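Local coordinates for protein 2-ON-2 hemoglobin (Agrobacterium tumefaciens, PDB 2XYK) that binds heme b and, as a group II truncated (2/2) hemoglobin, probably binds and carries oxygen at the heme iron, at residues A20-R23 with R24-L28. Sequence-based numbering, arbitrary orientation.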
ATOM      1  N   ALA A  20      -6.423   9.133  -1.822  1.00  9.23           N
ATOM      2  CA  ALA A  20      -7.558   8.357  -2.365  1.00  8.46           C
ATOM      3  C   ALA A  20      -7.196   6.872  -2.458  1.00  8.37           C
ATOM      4  O   ALA A  20      -8.015   5.982  -2.172  1.00  7.06           O
ATOM      5  CB  ALA A  20      -7.981   8.895  -3.742  1.00  7.63           C
ATOM      6  N   LEU A  21      -5.953   6.612  -2.869  1.00  7.45           N
ATOM      7  CA  LEU A  21      -5.472   5.244  -2.984  1.00  7.36           C
ATOM      8  C   LEU A  21      -5.580   4.525  -1.641  1.00  7.06           C
ATOM      9  O   LEU A  21      -6.160   3.459  -1.557  1.00  6.70           O
ATOM     10  CB  LEU A  21      -4.027   5.210  -3.500  1.00  6.50           C
ATOM     11  CG  LEU A  21      -3.347   3.837  -3.581  1.00  8.06           C
ATOM     12  CD1 LEU A  21      -3.978   2.911  -4.652  1.00  7.72           C
ATOM     13  CD2 LEU A  21      -1.883   4.054  -3.872  1.00  8.27           C
ATOM     14  N   THR A  22      -5.012   5.119  -0.599  1.00  7.43           N
ATOM     15  CA  THR A  22      -4.905   4.463   0.698  1.00  9.68           C
ATOM     16  C   THR A  22      -6.297   4.336   1.349  1.00 10.04           C
ATOM     17  O   THR A  22      -6.589   3.325   1.981  1.00 10.02           O
ATOM     18  CB  THR A  22      -3.910   5.230   1.605  1.00  9.89           C
ATOM     19  OG1 THR A  22      -2.660   5.378   0.910  1.00 13.06           O
ATOM     20  CG2 THR A  22      -3.640   4.481   2.902  1.00 14.62           C
ATOM     21  N   ARG A  23      -7.140   5.366   1.187  1.00 10.43           N
ATOM     22  CA  ARG A  23      -8.522   5.341   1.672  1.00 10.12           C
ATOM     23  C   ARG A  23      -9.309   4.229   1.033  1.00 10.01           C
ATOM     24  O   ARG A  23     -10.013   3.504   1.737  1.00 10.42           O
ATOM     25  CB  ARG A  23      -9.255   6.673   1.450  1.00  9.13           C
ATOM     26  CG  ARG A  23     -10.733   6.737   1.975  1.00 11.59           C
ATOM     27  CD  ARG A  23     -10.821   6.760   3.517  1.00 17.86           C
ATOM     28  NE  ARG A  23      -9.904   7.739   4.099  1.00 22.06           N
ATOM     29  CZ  ARG A  23     -10.227   8.968   4.497  1.00 24.84           C
ATOM     30  NH1 ARG A  23     -11.477   9.423   4.414  1.00 25.24           N
ATOM     31  NH2 ARG A  23      -9.285   9.754   4.998  1.00 26.53           N
ATOM     32  N   ARG A  24      -9.230   4.121  -0.300  1.00  9.73           N
ATOM     33  CA  ARG A  24      -9.975   3.097  -1.021  1.00  9.74           C
ATOM     34  C   ARG A  24      -9.482   1.681  -0.680  1.00  9.51           C
ATOM     35  O   ARG A  24     -10.276   0.747  -0.666  1.00  9.55           O
ATOM     36  CB  ARG A  24      -9.898   3.336  -2.544  1.00 10.30           C
ATOM     37  CG  ARG A  24     -10.760   2.368  -3.391  1.00 11.89           C
ATOM     38  CD  ARG A  24     -12.268   2.476  -2.987  1.00 19.61           C
ATOM     39  NE  ARG A  24     -13.143   1.630  -3.812  1.00 24.28           N
ATOM     40  CZ  ARG A  24     -14.324   1.138  -3.433  1.00 23.63           C
ATOM     41  NH1 ARG A  24     -14.792   1.362  -2.212  1.00 22.58           N
ATOM     42  NH2 ARG A  24     -15.030   0.395  -4.282  1.00 24.79           N
ATOM     43  N   PHE A  25      -8.171   1.525  -0.455  1.00  9.05           N
ATOM     44  CA  PHE A  25      -7.569   0.231  -0.063  1.00  9.22           C
ATOM     45  C   PHE A  25      -8.159  -0.350   1.228  1.00  8.31           C
ATOM     46  O   PHE A  25      -8.567  -1.503   1.251  1.00  8.47           O
ATOM     47  CB  PHE A  25      -6.052   0.390   0.094  1.00  9.53           C
ATOM     48  CG  PHE A  25      -5.343  -0.851   0.583  1.00 10.21           C
ATOM     49  CD1 PHE A  25      -5.289  -2.001  -0.206  1.00  8.85           C
ATOM     50  CD2 PHE A  25      -4.685  -0.851   1.820  1.00  9.83           C
ATOM     51  CE1 PHE A  25      -4.613  -3.160   0.242  1.00  5.31           C
ATOM     52  CE2 PHE A  25      -4.016  -2.003   2.275  1.00 10.30           C
ATOM     53  CZ  PHE A  25      -3.981  -3.153   1.475  1.00  6.20           C
ATOM     54  N   TYR A  26      -8.185   0.449   2.299  1.00  8.42           N
ATOM     55  CA  TYR A  26      -8.713   0.003   3.598  1.00  8.49           C
ATOM     56  C   TYR A  26     -10.242  -0.148   3.552  1.00  9.48           C
ATOM     57  O   TYR A  26     -10.785  -1.039   4.187  1.00 10.39           O
ATOM     58  CB  TYR A  26      -8.231   0.908   4.755  1.00  6.51           C
ATOM     59  CG  TYR A  26      -6.753   0.685   5.015  1.00  6.71           C
ATOM     60  CD1 TYR A  26      -6.315  -0.462   5.635  1.00  6.46           C
ATOM     61  CD2 TYR A  26      -5.796   1.583   4.550  1.00  4.69           C
ATOM     62  CE1 TYR A  26      -4.967  -0.709   5.820  1.00  6.93           C
ATOM     63  CE2 TYR A  26      -4.449   1.362   4.753  1.00  6.46           C
ATOM     64  CZ  TYR A  26      -4.042   0.210   5.374  1.00  6.89           C
ATOM     65  OH  TYR A  26      -2.709  -0.021   5.564  1.00  6.36           O
ATOM     66  N   GLU A  27     -10.913   0.699   2.769  1.00 10.25           N
ATOM     67  CA  GLU A  27     -12.360   0.550   2.512  1.00 12.61           C
ATOM     68  C   GLU A  27     -12.693  -0.802   1.874  1.00 10.94           C
ATOM     69  O   GLU A  27     -13.538  -1.555   2.387  1.00 11.35           O
ATOM     70  CB  GLU A  27     -12.829   1.681   1.601  1.00 12.40           C
ATOM     71  CG  GLU A  27     -14.328   1.815   1.445  1.00 17.23           C
ATOM     72  CD  GLU A  27     -14.700   2.881   0.389  1.00 19.42           C
ATOM     73  OE1 GLU A  27     -13.802   3.331  -0.365  1.00 23.80           O
ATOM     74  OE2 GLU A  27     -15.899   3.266   0.317  1.00 27.73           O
ATOM     75  N   LEU A  28     -12.029  -1.121   0.759  1.00  9.22           N
ATOM     76  CA  LEU A  28     -12.207  -2.446   0.145  1.00  8.91           C
ATOM     77  C   LEU A  28     -11.865  -3.575   1.137  1.00  8.50           C
ATOM     78  O   LEU A  28     -12.537  -4.591   1.175  1.00  8.88           O
ATOM     79  CB  LEU A  28     -11.396  -2.580  -1.155  1.00  7.73           C
ATOM     80  CG  LEU A  28     -11.870  -1.720  -2.347  1.00  9.23           C
ATOM     81  CD1 LEU A  28     -10.860  -1.779  -3.475  1.00  6.40           C
ATOM     82  CD2 LEU A  28     -13.296  -2.107  -2.849  1.00  9.41           C
TER
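The phenol ring of Y26 meets T22 one helical turn back at its edge, where T22 CG2 lies in the ring plane, 3.7 Å from Y26 CE2. F25 CD2 sits on one face of the same ring, centred and 3.6 Å from its plane; Y26 CE2 in turn sits at the edge of the F25 ring. The guanidinium of R24 has L28 CD2 centred on one face and the E27 carboxylate at its edge.

The threonine and tyrosine side chains run alongside one another in the same direction. T22 sets OG1 beside its own nitrogen (chi1 -54°), where it bonds back to the carbonyl of V18, and CG2 anti to that nitrogen, against the ring edge. The carbonyl oxygen of T22 approaches the ring obliquely, 3.2 Å from Y26 CD2, and its helical bond from Y26 N is long and weak at 3.3 Å. The two preceding bonds are shorter, R24 N to A20 O at 2.9 Å and F25 N to L21 O at 3.0 Å.

NH1 of R24 gives a salt bridge of 2.9 Å to E27 OE1. That oxygen lies close to the guanidinium plane, whereas NH1 meets it from above the carboxylate plane, 81° out of it. Because R24 NE also pairs with E103, the group is gripped by two carboxylates, which probably fixes its rotation. R23 NE forms a salt bridge with E50.

All this belongs to helix 14-31 of the globin fold, packed between helices 47-60 and 87-104. L21, T22 and Y26 lean on L57, E50 and F53 of helix 47-60, with the Y26 side chain about 5 Å from the heme at their nearest atoms and close to the heme-binding S49. The F25 ring meets F53 on that helix and W93, edge-to-face, on helix 87-104, where L21 also touches T104 and L28 touches R99.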